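Local coordinates for putative peptide ABC-transport system periplasmic peptide-binding protein (Campylobacter jejuni, PDB 4OEU) that binds a nickel ion together with a free histidine and probably serves an ABC transporter as its periplasmic binding protein, at residues A[60-65]-A[117-122]; A[122-127]-A[428-433]; A[22-27]-A[97-102]. All coordinates share one frame; numbering follows the deposited sequence.

Interaction 1: A[60-65]-A[117-122]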
loop_
_atom_site.group_PDB
_atom_site.type_symbol
_atom_site.label_atom_id
_atom_site.label_comp_id
_atom_site.label_asym_id
_atom_site.label_seq_id
_atom_site.Cartn_x
_atom_site.Cartn_y
_atom_site.Cartn_z
ATOM N N GLY A 60 -23.275 5.360 14.673
ATOM C CA GLY A 60 -22.321 5.206 13.585
ATOM C C GLY A 60 -22.882 4.523 12.348
ATOM O O GLY A 60 -22.122 4.115 11.466
ATOM N N LEU A 61 -24.205 4.409 12.262
ATOM C CA LEU A 61 -24.819 3.719 11.127
ATOM C C LEU A 61 -25.319 4.664 10.027
ATOM O O LEU A 61 -25.570 4.233 8.894
ATOM C CB LEU A 61 -25.976 2.841 11.608
ATOM C CG LEU A 61 -25.602 1.789 12.653
ATOM C CD1 LEU A 61 -26.837 1.088 13.197
ATOM C CD2 LEU A 61 -24.629 0.789 12.063
ATOM N N VAL A 62 -25.435 5.952 10.340
ATOM C CA VAL A 62 -25.965 6.907 9.375
ATOM C C VAL A 62 -24.993 8.053 9.138
ATOM O O VAL A 62 -24.597 8.753 10.069
ATOM C CB VAL A 62 -27.328 7.483 9.834
ATOM C CG1 VAL A 62 -27.755 8.635 8.937
ATOM C CG2 VAL A 62 -28.385 6.396 9.850
ATOM N N TYR A 63 -24.607 8.223 7.877
ATOM C CA TYR A 63 -23.730 9.311 7.468
ATOM C C TYR A 63 -24.485 10.323 6.617
ATOM O O TYR A 63 -25.012 9.985 5.555
ATOM C CB TYR A 63 -22.528 8.774 6.686
ATOM C CG TYR A 63 -21.475 8.083 7.524
ATOM C CD1 TYR A 63 -20.244 8.685 7.765
ATOM C CD2 TYR A 63 -21.697 6.820 8.053
ATOM C CE1 TYR A 63 -19.274 8.057 8.522
ATOM C CE2 TYR A 63 -20.734 6.185 8.811
ATOM C CZ TYR A 63 -19.528 6.807 9.042
ATOM O OH TYR A 63 -18.569 6.159 9.794
ATOM N N ASP A 64 -24.553 11.560 7.094
ATOM C CA ASP A 64 -25.068 12.653 6.286
ATOM C C ASP A 64 -23.894 13.433 5.712
ATOM O O ASP A 64 -23.069 13.970 6.453
ATOM C CB ASP A 64 -25.986 13.562 7.102
ATOM C CG ASP A 64 -27.349 12.943 7.339
ATOM O OD1 ASP A 64 -28.161 12.915 6.390
ATOM O OD2 ASP A 64 -27.606 12.480 8.469
ATOM N N ILE A 65 -23.811 13.467 4.386
ATOM C CA ILE A 65 -22.691 14.094 3.712
ATOM C C ILE A 65 -23.165 15.291 2.893
ATOM O O ILE A 65 -24.077 15.173 2.072
ATOM C CB ILE A 65 -21.971 13.109 2.769
ATOM C CG1 ILE A 65 -21.643 11.787 3.481
ATOM C CG2 ILE A 65 -20.733 13.754 2.179
ATOM C CD1 ILE A 65 -20.549 11.883 4.523
ATOM N N HIS A 117 -26.712 16.904 -0.956
ATOM C CA HIS A 117 -26.886 16.189 0.306
ATOM C C HIS A 117 -27.159 14.714 0.051
ATOM O O HIS A 117 -28.171 14.356 -0.555
ATOM C CB HIS A 117 -28.029 16.821 1.124
ATOM C CG HIS A 117 -28.179 16.269 2.510
ATOM N ND1 HIS A 117 -29.178 16.679 3.368
ATOM C CD2 HIS A 117 -27.461 15.340 3.189
ATOM C CE1 HIS A 117 -29.070 16.030 4.513
ATOM N NE2 HIS A 117 -28.036 15.211 4.432
ATOM N N VAL A 118 -26.251 13.866 0.528
ATOM C CA VAL A 118 -26.388 12.425 0.398
ATOM C C VAL A 118 -26.431 11.776 1.780
ATOM O O VAL A 118 -25.664 12.149 2.670
ATOM C CB VAL A 118 -25.227 11.832 -0.428
ATOM C CG1 VAL A 118 -25.069 10.346 -0.165
ATOM C CG2 VAL A 118 -25.436 12.104 -1.909
ATOM N N LYS A 119 -27.331 10.812 1.964
ATOM C CA LYS A 119 -27.419 10.085 3.228
ATOM C C LYS A 119 -27.017 8.623 3.061
ATOM O O LYS A 119 -27.645 7.872 2.316
ATOM C CB LYS A 119 -28.832 10.165 3.810
ATOM C CG LYS A 119 -28.968 9.463 5.156
ATOM C CD LYS A 119 -30.423 9.292 5.574
ATOM C CE LYS A 119 -31.025 10.595 6.065
ATOM N NZ LYS A 119 -30.343 11.064 7.305
ATOM N N ILE A 120 -25.966 8.227 3.766
ATOM C CA ILE A 120 -25.465 6.864 3.682
ATOM C C ILE A 120 -25.802 6.087 4.949
ATOM O O ILE A 120 -25.479 6.521 6.063
ATOM C CB ILE A 120 -23.945 6.846 3.463
ATOM C CG1 ILE A 120 -23.568 7.733 2.272
ATOM C CG2 ILE A 120 -23.446 5.421 3.249
ATOM C CD1 ILE A 120 -22.092 8.090 2.219
ATOM N N THR A 121 -26.455 4.940 4.777
ATOM C CA THR A 121 -26.809 4.093 5.909
ATOM C C THR A 121 -26.047 2.761 5.861
ATOM O O THR A 121 -25.909 2.148 4.800
ATOM C CB THR A 121 -28.324 3.826 5.949
ATOM O OG1 THR A 121 -29.028 5.071 5.848
ATOM C CG2 THR A 121 -28.714 3.144 7.243
ATOM N N LEU A 122 -25.587 2.308 7.026
ATOM C CA LEU A 122 -24.750 1.123 7.115
ATOM C C LEU A 122 -25.483 -0.003 7.837
ATOM O O LEU A 122 -26.325 0.258 8.701
ATOM C CB LEU A 122 -23.461 1.445 7.874
ATOM C CG LEU A 122 -22.518 2.518 7.325
ATOM C CD1 LEU A 122 -21.204 2.511 8.096
ATOM C CD2 LEU A 122 -22.288 2.342 5.843
#

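Interaction 2: A[122-127]-A[428-433]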
loop_
_atom_site.group_PDB
_atom_site.type_symbol
_atom_site.label_atom_id
_atom_site.label_comp_id
_atom_site.label_asym_id
_atom_site.label_seq_id
_atom_site.Cartn_x
_atom_site.Cartn_y
_atom_site.Cartn_z
ATOM N N LEU A 122 -25.587 2.308 7.026
ATOM C CA LEU A 122 -24.750 1.123 7.115
ATOM C C LEU A 122 -25.483 -0.003 7.837
ATOM O O LEU A 122 -26.325 0.258 8.701
ATOM C CB LEU A 122 -23.461 1.445 7.874
ATOM C CG LEU A 122 -22.518 2.518 7.325
ATOM C CD1 LEU A 122 -21.204 2.511 8.096
ATOM C CD2 LEU A 122 -22.288 2.342 5.843
ATOM N N PHE A 123 -25.176 -1.250 7.481
ATOM C CA PHE A 123 -25.677 -2.394 8.242
ATOM C C PHE A 123 -25.013 -2.464 9.609
ATOM O O PHE A 123 -25.640 -2.817 10.605
ATOM C CB PHE A 123 -25.452 -3.704 7.487
ATOM C CG PHE A 123 -26.357 -3.887 6.303
ATOM C CD1 PHE A 123 -27.706 -4.146 6.485
ATOM C CD2 PHE A 123 -25.861 -3.818 5.013
ATOM C CE1 PHE A 123 -28.543 -4.324 5.407
ATOM C CE2 PHE A 123 -26.698 -3.996 3.922
ATOM C CZ PHE A 123 -28.035 -4.252 4.122
ATOM N N LYS A 124 -23.727 -2.140 9.636
ATOM C CA LYS A 124 -22.918 -2.230 10.843
ATOM C C LYS A 124 -21.968 -1.041 10.844
ATOM O O LYS A 124 -21.658 -0.505 9.778
ATOM C CB LYS A 124 -22.138 -3.549 10.872
ATOM C CG LYS A 124 -22.998 -4.794 10.990
ATOM C CD LYS A 124 -22.167 -6.042 10.713
ATOM C CE LYS A 124 -23.044 -7.236 10.350
ATOM N NZ LYS A 124 -22.229 -8.397 9.877
ATOM N N PRO A 125 -21.466 -0.649 12.024
ATOM C CA PRO A 125 -20.515 0.467 12.063
ATOM C C PRO A 125 -19.248 0.179 11.253
ATOM O O PRO A 125 -18.795 -0.960 11.227
ATOM C CB PRO A 125 -20.185 0.602 13.554
ATOM C CG PRO A 125 -21.311 -0.070 14.271
ATOM C CD PRO A 125 -21.787 -1.162 13.368
ATOM N N TYR A 126 -18.711 1.196 10.587
ATOM C CA TYR A 126 -17.429 1.082 9.899
ATOM C C TYR A 126 -16.689 2.414 10.005
ATOM O O TYR A 126 -16.770 3.240 9.096
ATOM C CB TYR A 126 -17.636 0.683 8.436
ATOM C CG TYR A 126 -16.348 0.452 7.675
ATOM C CD1 TYR A 126 -15.489 -0.576 8.029
ATOM C CD2 TYR A 126 -15.999 1.257 6.599
ATOM C CE1 TYR A 126 -14.308 -0.796 7.337
ATOM C CE2 TYR A 126 -14.820 1.045 5.898
ATOM C CZ TYR A 126 -13.980 0.018 6.273
ATOM O OH TYR A 126 -12.805 -0.200 5.585
ATOM N N PRO A 127 -15.977 2.630 11.129
ATOM C CA PRO A 127 -15.317 3.909 11.443
ATOM C C PRO A 127 -14.234 4.328 10.438
ATOM O O PRO A 127 -13.796 5.481 10.463
ATOM C CB PRO A 127 -14.695 3.659 12.831
ATOM C CG PRO A 127 -14.591 2.167 12.953
ATOM C CD PRO A 127 -15.776 1.628 12.193
ATOM N N ALA A 428 -12.738 -5.446 14.848
ATOM C CA ALA A 428 -12.041 -4.166 14.900
ATOM C C ALA A 428 -12.573 -3.184 13.861
ATOM O O ALA A 428 -12.712 -1.990 14.147
ATOM C CB ALA A 428 -10.556 -4.364 14.714
ATOM N N ARG A 429 -12.880 -3.685 12.664
ATOM C CA ARG A 429 -13.338 -2.812 11.594
ATOM C C ARG A 429 -14.812 -2.463 11.759
ATOM O O ARG A 429 -15.300 -1.541 11.114
ATOM C CB ARG A 429 -13.101 -3.449 10.216
ATOM C CG ARG A 429 -14.176 -4.434 9.759
ATOM C CD ARG A 429 -13.653 -5.406 8.691
ATOM N NE ARG A 429 -12.985 -4.709 7.590
ATOM C CZ ARG A 429 -13.555 -4.403 6.426
ATOM N NH1 ARG A 429 -12.852 -3.771 5.493
ATOM N NH2 ARG A 429 -14.828 -4.708 6.199
ATOM N N ASN A 430 -15.526 -3.193 12.615
ATOM C CA ASN A 430 -16.948 -2.906 12.827
ATOM C C ASN A 430 -17.249 -2.380 14.224
ATOM O O ASN A 430 -18.387 -2.462 14.689
ATOM C CB ASN A 430 -17.832 -4.134 12.563
ATOM C CG ASN A 430 -18.007 -4.445 11.078
ATOM O OD1 ASN A 430 -18.145 -5.605 10.697
ATOM N ND2 ASN A 430 -17.996 -3.416 10.238
ATOM N N THR A 431 -16.245 -1.821 14.889
ATOM C CA THR A 431 -16.440 -1.279 16.232
ATOM C C THR A 431 -16.213 0.232 16.234
ATOM O O THR A 431 -15.168 0.704 15.790
ATOM C CB THR A 431 -15.471 -1.921 17.258
ATOM O OG1 THR A 431 -15.658 -3.340 17.290
ATOM C CG2 THR A 431 -15.706 -1.344 18.641
ATOM N N SER A 432 -17.187 0.996 16.716
ATOM C CA SER A 432 -17.037 2.447 16.709
ATOM C C SER A 432 -16.063 2.936 17.777
ATOM O O SER A 432 -15.233 3.806 17.511
ATOM C CB SER A 432 -18.390 3.133 16.886
ATOM O OG SER A 432 -19.324 2.632 15.951
ATOM N N ASN A 433 -16.138 2.361 18.971
ATOM C CA ASN A 433 -15.311 2.837 20.074
ATOM C C ASN A 433 -13.824 2.615 19.809
ATOM O O ASN A 433 -13.397 1.501 19.506
ATOM C CB ASN A 433 -15.717 2.151 21.382
ATOM C CG ASN A 433 -14.879 2.610 22.565
ATOM O OD1 ASN A 433 -13.826 2.035 22.853
ATOM N ND2 ASN A 433 -15.342 3.649 23.257
#

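Interaction 3: A[22-27]-A[97-102]. With NI (nickel (II) ion), chain C; HIS (histidine), chain D.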
loop_
_atom_site.group_PDB
_atom_site.type_symbol
_atom_site.label_atom_id
_atom_site.label_comp_id
_atom_site.label_asym_id
_atom_site.label_seq_id
_atom_site.Cartn_x
_atom_site.Cartn_y
_atom_site.Cartn_z
ATOM N N TYR A 22 -10.475 0.530 -8.853
ATOM C CA TYR A 22 -9.469 -0.510 -8.996
ATOM C C TYR A 22 -8.154 -0.044 -8.378
ATOM O O TYR A 22 -7.079 -0.527 -8.718
ATOM C CB TYR A 22 -9.326 -0.889 -10.478
ATOM C CG TYR A 22 -10.667 -1.307 -11.048
ATOM C CD1 TYR A 22 -11.298 -2.455 -10.587
ATOM C CD2 TYR A 22 -11.341 -0.516 -11.983
ATOM C CE1 TYR A 22 -12.531 -2.837 -11.069
ATOM C CE2 TYR A 22 -12.582 -0.890 -12.469
ATOM C CZ TYR A 22 -13.171 -2.053 -12.003
ATOM O OH TYR A 22 -14.405 -2.456 -12.463
ATOM N N SER A 23 -8.260 0.886 -7.433
ATOM C CA SER A 23 -7.103 1.357 -6.680
ATOM C C SER A 23 -6.567 0.277 -5.750
ATOM O O SER A 23 -7.325 -0.357 -5.017
ATOM C CB SER A 23 -7.462 2.590 -5.865
ATOM O OG SER A 23 -6.403 2.926 -4.991
ATOM N N GLU A 24 -5.252 0.099 -5.761
ATOM C CA GLU A 24 -4.624 -0.890 -4.909
ATOM C C GLU A 24 -3.487 -0.262 -4.126
ATOM O O GLU A 24 -2.533 -0.945 -3.756
ATOM C CB GLU A 24 -4.114 -2.044 -5.758
ATOM C CG GLU A 24 -5.215 -2.854 -6.411
ATOM C CD GLU A 24 -4.674 -3.841 -7.423
ATOM O OE1 GLU A 24 -3.539 -3.643 -7.900
ATOM O OE2 GLU A 24 -5.382 -4.814 -7.748
ATOM N N ASP A 25 -3.586 1.047 -3.896
ATOM C CA ASP A 25 -2.553 1.796 -3.186
ATOM C C ASP A 25 -1.154 1.579 -3.773
ATOM O O ASP A 25 -0.158 1.610 -3.050
ATOM C CB ASP A 25 -2.549 1.432 -1.702
ATOM C CG ASP A 25 -3.813 1.876 -0.987
ATOM O OD1 ASP A 25 -4.433 2.866 -1.431
ATOM O OD2 ASP A 25 -4.172 1.245 0.029
ATOM N N HIS A 26 -1.084 1.351 -5.079
ATOM C CA HIS A 26 0.195 1.123 -5.740
ATOM C C HIS A 26 0.407 2.089 -6.895
ATOM O O HIS A 26 1.067 1.743 -7.867
ATOM C CB HIS A 26 0.290 -0.311 -6.263
ATOM C CG HIS A 26 0.776 -1.303 -5.250
ATOM N ND1 HIS A 26 -0.019 -1.779 -4.230
ATOM C CD2 HIS A 26 1.974 -1.920 -5.115
ATOM C CE1 HIS A 26 0.671 -2.644 -3.505
ATOM N NE2 HIS A 26 1.885 -2.744 -4.020
ATOM N N ASP A 27 -0.186 3.273 -6.826
ATOM C CA ASP A 27 -0.083 4.205 -7.947
ATOM C C ASP A 27 -0.127 5.660 -7.498
ATOM O O ASP A 27 -0.476 5.958 -6.359
ATOM C CB ASP A 27 -1.204 3.953 -8.947
ATOM C CG ASP A 27 -2.529 4.485 -8.454
ATOM O OD1 ASP A 27 -3.289 3.695 -7.855
ATOM O OD2 ASP A 27 -2.786 5.699 -8.626
ATOM N N ASN A 97 -16.153 -6.089 -9.408
ATOM C CA ASN A 97 -14.897 -6.635 -8.892
ATOM C C ASN A 97 -13.974 -5.553 -8.357
ATOM O O ASN A 97 -12.778 -5.542 -8.657
ATOM C CB ASN A 97 -14.162 -7.426 -9.978
ATOM C CG ASN A 97 -15.012 -8.541 -10.564
ATOM O OD1 ASN A 97 -15.339 -9.514 -9.883
ATOM N ND2 ASN A 97 -15.374 -8.403 -11.841
ATOM N N SER A 98 -14.530 -4.634 -7.577
ATOM C CA SER A 98 -13.756 -3.496 -7.114
ATOM C C SER A 98 -12.656 -3.943 -6.163
ATOM O O SER A 98 -12.853 -4.830 -5.333
ATOM C CB SER A 98 -14.646 -2.476 -6.433
ATOM O OG SER A 98 -13.869 -1.390 -5.988
ATOM N N SER A 99 -11.478 -3.353 -6.321
ATOM C CA SER A 99 -10.360 -3.693 -5.456
ATOM C C SER A 99 -10.607 -3.142 -4.051
ATOM O O SER A 99 -9.991 -3.606 -3.084
ATOM C CB SER A 99 -9.049 -3.151 -6.027
ATOM O OG SER A 99 -9.125 -1.745 -6.178
ATOM N N ILE A 100 -11.526 -2.177 -3.943
ATOM C CA ILE A 100 -11.853 -1.570 -2.654
ATOM C C ILE A 100 -13.250 -1.955 -2.178
ATOM O O ILE A 100 -13.841 -1.260 -1.353
ATOM C CB ILE A 100 -11.769 -0.016 -2.703
ATOM C CG1 ILE A 100 -12.635 0.536 -3.847
ATOM C CG2 ILE A 100 -10.322 0.442 -2.855
ATOM C CD1 ILE A 100 -12.896 2.026 -3.768
ATOM N N TYR A 101 -13.762 -3.077 -2.677
ATOM C CA TYR A 101 -15.082 -3.577 -2.284
ATOM C C TYR A 101 -15.226 -3.736 -0.769
ATOM O O TYR A 101 -16.281 -3.425 -0.205
ATOM C CB TYR A 101 -15.360 -4.914 -2.985
ATOM C CG TYR A 101 -16.561 -5.688 -2.476
ATOM C CD1 TYR A 101 -17.827 -5.474 -3.005
ATOM C CD2 TYR A 101 -16.418 -6.661 -1.492
ATOM C CE1 TYR A 101 -18.925 -6.190 -2.551
ATOM C CE2 TYR A 101 -17.506 -7.380 -1.027
ATOM C CZ TYR A 101 -18.756 -7.144 -1.561
ATOM O OH TYR A 101 -19.837 -7.863 -1.096
ATOM N N VAL A 102 -14.173 -4.207 -0.104
ATOM C CA VAL A 102 -14.270 -4.495 1.328
ATOM C C VAL A 102 -14.489 -3.239 2.167
ATOM O O VAL A 102 -14.975 -3.329 3.297
ATOM C CB VAL A 102 -13.015 -5.231 1.858
ATOM C CG1 VAL A 102 -12.876 -6.583 1.192
ATOM C CG2 VAL A 102 -11.761 -4.388 1.663
HETATM NI NI NI C . 3.551 -3.622 -3.248
HETATM N N HIS D . 2.505 -4.954 -2.311
HETATM C CA HIS D . 3.235 -6.218 -2.369
HETATM C C HIS D . 4.730 -5.980 -2.231
HETATM O O HIS D . 5.176 -4.845 -2.362
HETATM C CB HIS D . 2.957 -6.935 -3.690
HETATM C CG HIS D . 3.495 -6.225 -4.890
HETATM N ND1 HIS D . 3.569 -4.842 -4.970
HETATM C CD2 HIS D . 3.988 -6.683 -6.066
HETATM C CE1 HIS D . 4.074 -4.495 -6.135
HETATM N NE2 HIS D . 4.343 -5.595 -6.822
HETATM O OXT HIS D . 5.526 -6.905 -2.042
#

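Interaction 1: A[60-65]-A[117-122]
Y63 pairs with I120 in the middle of an antiparallel sheet, where strand 62-67 runs beside strand 117-122. Y63 N donates to I120 O at 2.6 Å, almost straight at 179°. Y63 O takes I120 N in return. One hydrogen-bonded pair further on, I65 and V118 exchange the same two bonds. Before the strand begins, L61 O still receives L122 N at 2.7 Å. CA-H groups of V62, T121 and K119 also approach I120 O, L61 O and Y63 O.

The two sheet faces differ. Y63, I65, V118 and I120 share the buried one. I65 CG1 meets I120 CD1 at 3.9 Å, and Y63 CE2 meets L122 CD1 at 3.8 Å. Helix 129-132 lies against this face, with the rings of F129 and Y63 edge-to-face.

The other face is partly exposed and mostly polar. D64 OD1 is gripped twice. K119 NZ reaches its syn lone pair at 3.0 Å in a salt bridge, and keeps only a weak bond to OD2. K119 extends from the strand and then bends at chi3 and chi4, which brings its ammonium over to the carboxylate. H117 NE2 donates to the same OD1 at 3.0 Å from the anti side, about 29° out of the carboxylate plane. The imidazole and carboxylate planes stand 58° apart. Two donors on one oxygen probably favour the charged carboxylate. V62 CG1 lies 3.9 Å from K119 NZ, and V62 CG2 packs beside T121 CG2.

Strand 46-56 flanks the pair through D64, and strand 107-112 flanks it through K119 and T121. Hydrogen bonds on every shared edge, an apolar face under a helix and a mostly polar outer face are those of an antiparallel sheet with one side packed into its domain.

Interaction 2: A[122-127]-A[428-433]
P125 O accepts N430 ND2 at 2.8 Å, with an N-H...O angle of 144°. The donor is tilted 18° from the carbonyl plane. N430 CA-H also points at this oxygen, with CA 3.1 Å away, so one residue grips the carbonyl twice. ND2 has a second partner in D106, and Q426 holds OD1, which fixes the amide.

N430 lies just after helix 419-429. R429 turns its carbonyl to the loop: R429 O sits 3.2 Å from Y126 CD1 and 3.4 Å from P127 CD. The Y126 ring also meets the R429 side chain. With CG of Y126 anti to the backbone N, the ring swings toward R429, and CE1 lies 3.7 Å above the centre of the guanidinium plane. Ring and guanidinium planes are 50° apart. D391 OD2 bonds both Y126 OH and R429 NH1, while E105 takes NH2.

The prolines close the outer side. P125 CB touches S432 OG at 3.3 Å, and P127 CG rests on T431 O at 3.2 Å.

Salt bridges to D391 and E105 probably balance the buried arginine charge, so the join is more polar than greasy.

Interaction 3: A[22-27]-A[97-102]
S99 OG packs tightly against the chain of Y22 and S23. It donates to S23 O at 2.6 Å, from well above the carbonyl plane. A21 O is a second possible acceptor, so the single proton may be shared or alternate between the two carbonyls. With chi1 at 58°, OG stands between its own N and carbonyl carbon, facing segment 22-27. I100 CG2 comes to 3.8 Å from S23 O. The Y22 ring presents CE1 edge-on to N97 O at 3.6 Å, and its hydroxyl bonds N96 O.

The 97-102 side is a type I beta turn from S98 to Y101. It overlaps an ST turn in which S98 OG accepts I100 N; S98 OG also bonds A21 O.

Beyond S23 the contact thins out. E24 is exposed and gives only CG, 3.9 Å from S99 CB. The chain then leaves the turn for the nickel site. H26 NE2 coordinates the nickel ion at 2.0 Å. On the other side of the ring, H26 ND1 donates to E24 O at 2.7 Å in the ring plane. Together with the metal bond it helps fix the ring's rotation. The bound histidine supplies its N, O and ND1, and H480 and H481 complete the six ligands.

Along the chain the segments come in the order 22-27, 60-65, 97-102, 117-127 and 428-433. Interactions 1 and 2 share L122, where strand 117-122 runs out into the next loop. Their centres are 13 Å apart, and L61 packs on P125 between them. Interaction 3 lies nearer the middle of the chain, its centre about 20 Å from that of interaction 2 and about 22 Å from that of interaction 1. It does not touch interaction 1, but R429 NH1 probably bonds V102 O at 3.1 Å. The five-stranded antiparallel sheet is thus joined to the region of helix 419-429, and R429 to the loop packed beside the nickel-binding segment.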